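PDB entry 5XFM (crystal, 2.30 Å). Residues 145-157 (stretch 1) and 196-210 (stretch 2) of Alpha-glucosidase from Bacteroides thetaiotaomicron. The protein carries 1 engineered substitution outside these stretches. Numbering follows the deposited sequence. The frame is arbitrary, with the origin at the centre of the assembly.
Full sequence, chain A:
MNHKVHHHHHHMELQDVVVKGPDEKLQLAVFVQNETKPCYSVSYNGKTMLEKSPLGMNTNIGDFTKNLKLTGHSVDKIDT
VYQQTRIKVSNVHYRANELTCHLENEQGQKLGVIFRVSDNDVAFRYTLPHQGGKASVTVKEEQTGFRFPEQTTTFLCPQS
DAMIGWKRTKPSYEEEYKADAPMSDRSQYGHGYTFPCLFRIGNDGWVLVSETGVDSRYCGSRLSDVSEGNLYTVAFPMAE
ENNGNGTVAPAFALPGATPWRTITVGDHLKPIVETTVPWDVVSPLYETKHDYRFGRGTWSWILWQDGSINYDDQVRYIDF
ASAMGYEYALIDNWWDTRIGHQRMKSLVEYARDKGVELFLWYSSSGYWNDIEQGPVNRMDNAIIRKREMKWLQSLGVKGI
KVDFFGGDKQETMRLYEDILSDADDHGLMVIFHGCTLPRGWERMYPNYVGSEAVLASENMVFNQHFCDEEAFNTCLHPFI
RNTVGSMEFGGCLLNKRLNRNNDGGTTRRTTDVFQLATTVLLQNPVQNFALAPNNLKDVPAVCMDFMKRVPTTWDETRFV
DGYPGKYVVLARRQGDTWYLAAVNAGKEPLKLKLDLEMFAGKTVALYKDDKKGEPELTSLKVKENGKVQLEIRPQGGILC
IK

Stretch 1 (145-157) GFRFPEQTTTFLC
Stretch 2, residues 196-210: PCLFRIGNDGWVLVS

Stretch 1 (145-157) meets stretch 2 (196-210) through a short antiparallel strand pairing and an aromatic and aliphatic layer on one face of the resulting sheet; together they bury 860 Å². Stretch 2 is itself a hairpin, its strands 197-200 and 206-210 joined by backbone hydrogen bonds between Cys197 and Val209 and between Phe199 and Val207, and turned by a type II' turn from Ile201 to Asp204.

Stretch 1 enters as an extended strand, 145-147, where Gly145 makes no contact. Phe146 (phi/psi -139/112, chi1 m, chi2 89°) points toward stretch 2 and lays one ring face against Val209 (chi1 t), whose CG1 lies 3.7 Å from Phe146 CE1, close to the ring normal. Arg147 (chi1 t, chi2 t, chi3 m) stays out of reach and bonds elsewhere in the structure. Phe148 (-115/156, chi1 m, chi2 -87°) again points toward stretch 2 and stacks face to face on Phe199 (-129/134, chi1 m, chi2 84°), with centroids 3.9 Å apart, planes at 19° and Phe148 CZ 3.4 Å from Phe199 CD1. Val207 (chi1 t) CG1, 3.8 Å from Phe148 CE1, and Val209 CG2, 4.0 Å from Phe148 CZ, pack at the ring's edge, so the buried ring is covered over one face by Phe199 and bordered at its edge by two valines.

Pro149 (-58/146) begins a type I turn that ends at Thr152, with Glu150 at -44/-42 and Gln151 at -84/8. Pro149 CG sits 3.7 Å from Ile201 (chi1 m, chi2 m) CG2. Glu150 projects into solvent. Gln151 (chi1 p, chi2 m) brings CG to 3.7 Å from Gly202 CA; a CB at Gly202 would clash with that CG, and the positive phi of Gly202 (60/-116) also favours glycine. Thr152 (-71/131, chi1 m) closes the turn by donating from both N and OG1 to Pro149 O, at 2.9 and 2.5 Å, which satisfies its buried hydroxyl. Its CG2 reaches the edge of the Phe199 ring, 3.8 Å from Phe199 CB.

The strand pairing follows, with axes 4.7 Å apart and directions at 159°. Thr153 (-108/167, chi1 p) forms a hydrogen-bonded pair with Arg200: Thr153 N to Arg200 O and Arg200 N to Thr153 O are both 2.9 Å. Water 1 hydrogen-bonds with Gln151 O (2.8 Å), Thr153 OG1 (2.9 Å) and Arg200 O (3.3 Å), tying the turn to both strands. Arg200 (-101/120) is extended through chi2 (t, t), then bends at chi3 (p), placing NH1 2.9 Å from Gly202 O.

Thr154 (-129/151, chi1 p) is the non-hydrogen-bonded partner of Phe199, CA-CA 4.6 Å, on the same face as that ring; its CG2 is 3.7 Å from Phe199 CE2. Phe155 (-128/85, chi1 m, chi2 71°) returns to the face of Thr153, Leu198 (-101/134, chi1 t, chi2 p) and Arg200. Its N donates to Leu198 O at 2.9 Å, and its CE1 approaches Trp206 (chi1 m, chi2 83°) CZ3 at 3.8 Å.

Leu156 (-124/150, chi1 m, chi2 t) leads CD2 to 3.5 Å from Cys197 CB. Beyond it, water 2 bridges Cys157 N (2.9 Å) and Pro196 O (3.1 Å).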

# COMPACT_ATOMS: atom_id res chain seq x y z
N GLY A 145 13.65 17.24 0.10
CA GLY A 145 14.54 16.17 0.54
C GLY A 145 14.32 15.68 1.96
O GLY A 145 13.52 16.22 2.72
N PHE A 146 15.03 14.60 2.28
CA PHE A 146 15.02 13.98 3.60
C PHE A 146 16.45 13.57 3.96
O PHE A 146 17.04 12.69 3.32
CB PHE A 146 14.07 12.78 3.62
CG PHE A 146 12.73 13.07 3.02
CD1 PHE A 146 12.50 12.89 1.67
CD2 PHE A 146 11.69 13.54 3.81
CE1 PHE A 146 11.27 13.17 1.11
CE2 PHE A 146 10.45 13.82 3.26
CZ PHE A 146 10.24 13.63 1.91
N ARG A 147 17.01 14.24 4.96
CA ARG A 147 18.37 13.97 5.42
C ARG A 147 18.34 13.30 6.78
O ARG A 147 17.58 13.70 7.66
CB ARG A 147 19.18 15.27 5.48
CG ARG A 147 20.65 15.05 5.74
CD ARG A 147 21.43 16.35 5.86
NE ARG A 147 21.27 17.26 4.73
CZ ARG A 147 22.15 17.36 3.73
NH1 ARG A 147 23.20 16.56 3.71
NH2 ARG A 147 21.96 18.22 2.73
N PHE A 148 19.12 12.24 6.95
CA PHE A 148 19.05 11.44 8.18
C PHE A 148 20.32 11.47 9.01
O PHE A 148 21.40 11.75 8.49
CB PHE A 148 18.71 9.98 7.83
CG PHE A 148 17.35 9.83 7.21
CD1 PHE A 148 16.23 9.68 8.01
CD2 PHE A 148 17.20 9.84 5.84
CE1 PHE A 148 14.98 9.53 7.44
CE2 PHE A 148 15.96 9.70 5.27
CZ PHE A 148 14.84 9.55 6.07
N PRO A 149 20.19 11.21 10.33
CA PRO A 149 21.40 11.08 11.16
C PRO A 149 22.31 9.98 10.64
O PRO A 149 21.85 8.96 10.13
CB PRO A 149 20.84 10.73 12.54
CG PRO A 149 19.47 11.29 12.54
CD PRO A 149 18.96 11.15 11.13
N GLU A 150 23.61 10.21 10.81
CA GLU A 150 24.68 9.35 10.33
C GLU A 150 24.46 7.85 10.56
O GLU A 150 24.77 7.03 9.69
CB GLU A 150 25.98 9.82 10.98
CG GLU A 150 26.66 10.88 10.13
CD GLU A 150 27.94 11.42 10.74
OE1 GLU A 150 28.60 10.67 11.49
OE2 GLU A 150 28.25 12.60 10.49
N GLN A 151 23.95 7.49 11.73
CA GLN A 151 23.87 6.08 12.12
C GLN A 151 22.62 5.40 11.55
O GLN A 151 22.32 4.26 11.91
CB GLN A 151 23.88 5.94 13.64
CG GLN A 151 22.60 6.39 14.34
CD GLN A 151 22.49 7.90 14.51
OE1 GLN A 151 23.18 8.67 13.85
NE2 GLN A 151 21.60 8.32 15.40
N THR A 152 21.90 6.10 10.68
CA THR A 152 20.62 5.60 10.18
C THR A 152 20.77 4.43 9.22
O THR A 152 21.57 4.48 8.29
CB THR A 152 19.84 6.71 9.45
OG1 THR A 152 19.59 7.80 10.34
CG2 THR A 152 18.53 6.17 8.90
N THR A 153 20.00 3.36 9.45
CA THR A 153 19.93 2.27 8.46
C THR A 153 18.58 2.25 7.73
O THR A 153 17.63 2.92 8.13
CB THR A 153 20.21 0.90 9.09
OG1 THR A 153 19.35 0.70 10.23
CG2 THR A 153 21.66 0.80 9.54
N THR A 154 18.51 1.49 6.64
CA THR A 154 17.38 1.59 5.72
C THR A 154 16.72 0.25 5.39
O THR A 154 17.36 -0.79 5.38
CB THR A 154 17.81 2.26 4.40
OG1 THR A 154 18.51 1.30 3.59
CG2 THR A 154 18.75 3.44 4.66
N PHE A 155 15.42 0.31 5.09
CA PHE A 155 14.64 -0.84 4.63
C PHE A 155 13.93 -0.43 3.34
O PHE A 155 12.77 -0.01 3.37
CB PHE A 155 13.62 -1.29 5.69
CG PHE A 155 14.24 -1.71 7.00
CD1 PHE A 155 14.80 -0.78 7.86
CD2 PHE A 155 14.20 -3.04 7.40
CE1 PHE A 155 15.36 -1.16 9.07
CE2 PHE A 155 14.75 -3.43 8.62
CZ PHE A 155 15.33 -2.49 9.45
N LEU A 156 14.64 -0.56 2.22
CA LEU A 156 14.18 -0.02 0.94
C LEU A 156 14.11 -1.06 -0.17
O LEU A 156 14.89 -2.02 -0.21
CB LEU A 156 15.11 1.10 0.49
CG LEU A 156 15.51 2.14 1.54
CD1 LEU A 156 16.61 3.08 1.04
CD2 LEU A 156 14.28 2.94 1.93
N CYS A 157 13.18 -0.86 -1.10
CA CYS A 157 13.17 -1.60 -2.35
C CYS A 157 13.38 -0.61 -3.50
O CYS A 157 12.78 0.47 -3.52
CB CYS A 157 11.87 -2.39 -2.53
SG CYS A 157 10.38 -1.38 -2.60
N PRO A 196 6.61 3.28 0.07
CA PRO A 196 7.16 4.08 1.17
C PRO A 196 8.54 3.57 1.57
O PRO A 196 8.95 2.48 1.16
CB PRO A 196 6.14 3.88 2.29
CG PRO A 196 5.62 2.49 2.05
CD PRO A 196 5.57 2.34 0.54
N CYS A 197 9.25 4.36 2.37
CA CYS A 197 10.64 4.06 2.69
C CYS A 197 10.88 4.11 4.19
O CYS A 197 10.66 5.14 4.83
CB CYS A 197 11.54 5.06 1.97
SG CYS A 197 11.35 5.03 0.19
N LEU A 198 11.36 3.00 4.75
CA LEU A 198 11.53 2.89 6.20
C LEU A 198 12.98 3.09 6.62
O LEU A 198 13.91 2.54 6.03
CB LEU A 198 11.03 1.52 6.69
CG LEU A 198 11.09 1.30 8.21
CD1 LEU A 198 10.24 2.35 8.96
CD2 LEU A 198 10.66 -0.09 8.58
N PHE A 199 13.17 3.89 7.66
CA PHE A 199 14.49 4.19 8.19
C PHE A 199 14.53 3.94 9.68
O PHE A 199 13.60 4.31 10.41
CB PHE A 199 14.88 5.63 7.90
CG PHE A 199 14.98 5.96 6.43
CD1 PHE A 199 13.86 6.31 5.70
CD2 PHE A 199 16.21 5.96 5.80
CE1 PHE A 199 13.95 6.63 4.36
CE2 PHE A 199 16.31 6.28 4.46
CZ PHE A 199 15.18 6.61 3.74
N ARG A 200 15.59 3.28 10.13
CA ARG A 200 15.84 3.11 11.55
C ARG A 200 16.90 4.10 12.00
O ARG A 200 18.03 4.11 11.48
CB ARG A 200 16.27 1.68 11.87
CG ARG A 200 16.62 1.46 13.33
CD ARG A 200 16.76 -0.02 13.67
NE ARG A 200 17.98 -0.62 13.12
CZ ARG A 200 19.17 -0.53 13.70
NH1 ARG A 200 19.31 0.15 14.84
NH2 ARG A 200 20.22 -1.12 13.14
N ILE A 201 16.52 4.97 12.94
CA ILE A 201 17.39 6.04 13.41
C ILE A 201 18.24 5.57 14.59
O ILE A 201 18.12 6.08 15.70
CB ILE A 201 16.56 7.28 13.81
CG1 ILE A 201 15.44 7.52 12.79
CG2 ILE A 201 17.44 8.51 13.93
CD1 ILE A 201 15.93 7.84 11.39
N GLY A 202 19.10 4.59 14.33
CA GLY A 202 19.93 4.02 15.37
C GLY A 202 19.07 3.43 16.46
O GLY A 202 18.31 2.49 16.23
N ASN A 203 19.18 3.99 17.66
CA ASN A 203 18.37 3.56 18.78
C ASN A 203 17.28 4.57 19.12
O ASN A 203 16.54 4.39 20.09
CB ASN A 203 19.25 3.28 20.00
CG ASN A 203 20.32 2.23 19.72
OD1 ASN A 203 21.51 2.49 19.84
ND2 ASN A 203 19.88 1.05 19.28
N ASP A 204 17.20 5.64 18.34
CA ASP A 204 16.23 6.70 18.62
C ASP A 204 14.90 6.55 17.87
O ASP A 204 14.16 7.52 17.75
CB ASP A 204 16.84 8.06 18.30
CG ASP A 204 18.19 8.26 18.95
OD1 ASP A 204 18.35 7.82 20.10
OD2 ASP A 204 19.08 8.87 18.31
N GLY A 205 14.60 5.35 17.40
CA GLY A 205 13.31 5.09 16.77
C GLY A 205 13.26 4.93 15.25
O GLY A 205 14.18 4.41 14.64
N TRP A 206 12.14 5.35 14.66
CA TRP A 206 11.84 5.03 13.27
C TRP A 206 11.23 6.19 12.49
O TRP A 206 10.47 7.01 13.03
CB TRP A 206 10.90 3.82 13.21
CG TRP A 206 11.39 2.61 13.96
CD1 TRP A 206 11.26 2.36 15.29
CD2 TRP A 206 12.09 1.49 13.41
NE1 TRP A 206 11.83 1.15 15.61
CE2 TRP A 206 12.35 0.60 14.46
CE3 TRP A 206 12.53 1.16 12.12
CZ2 TRP A 206 13.03 -0.61 14.27
CZ3 TRP A 206 13.19 -0.04 11.93
CH2 TRP A 206 13.44 -0.91 13.00
N VAL A 207 11.53 6.21 11.19
CA VAL A 207 10.95 7.17 10.26
C VAL A 207 10.46 6.49 8.97
O VAL A 207 11.19 5.73 8.35
CB VAL A 207 11.96 8.26 9.88
CG1 VAL A 207 11.41 9.14 8.77
CG2 VAL A 207 12.33 9.10 11.11
N LEU A 208 9.21 6.74 8.57
CA LEU A 208 8.69 6.27 7.30
C LEU A 208 8.36 7.43 6.37
O LEU A 208 7.51 8.27 6.68
CB LEU A 208 7.43 5.43 7.52
CG LEU A 208 6.81 4.81 6.26
CD1 LEU A 208 7.62 3.61 5.74
CD2 LEU A 208 5.36 4.43 6.51
N VAL A 209 9.03 7.48 5.23
CA VAL A 209 8.83 8.54 4.24
C VAL A 209 7.91 8.08 3.11
O VAL A 209 8.13 7.02 2.52
CB VAL A 209 10.18 9.00 3.64
CG1 VAL A 209 9.98 9.94 2.48
CG2 VAL A 209 11.05 9.64 4.72
N SER A 210 6.86 8.85 2.83
CA SER A 210 5.99 8.50 1.71
C SER A 210 5.35 9.74 1.10
O SER A 210 5.80 10.86 1.33
CB SER A 210 4.91 7.51 2.15
OG SER A 210 4.38 6.82 1.03
O HOH W 1 20.51 2.19 12.38
O HOH W 2 11.47 1.31 -0.18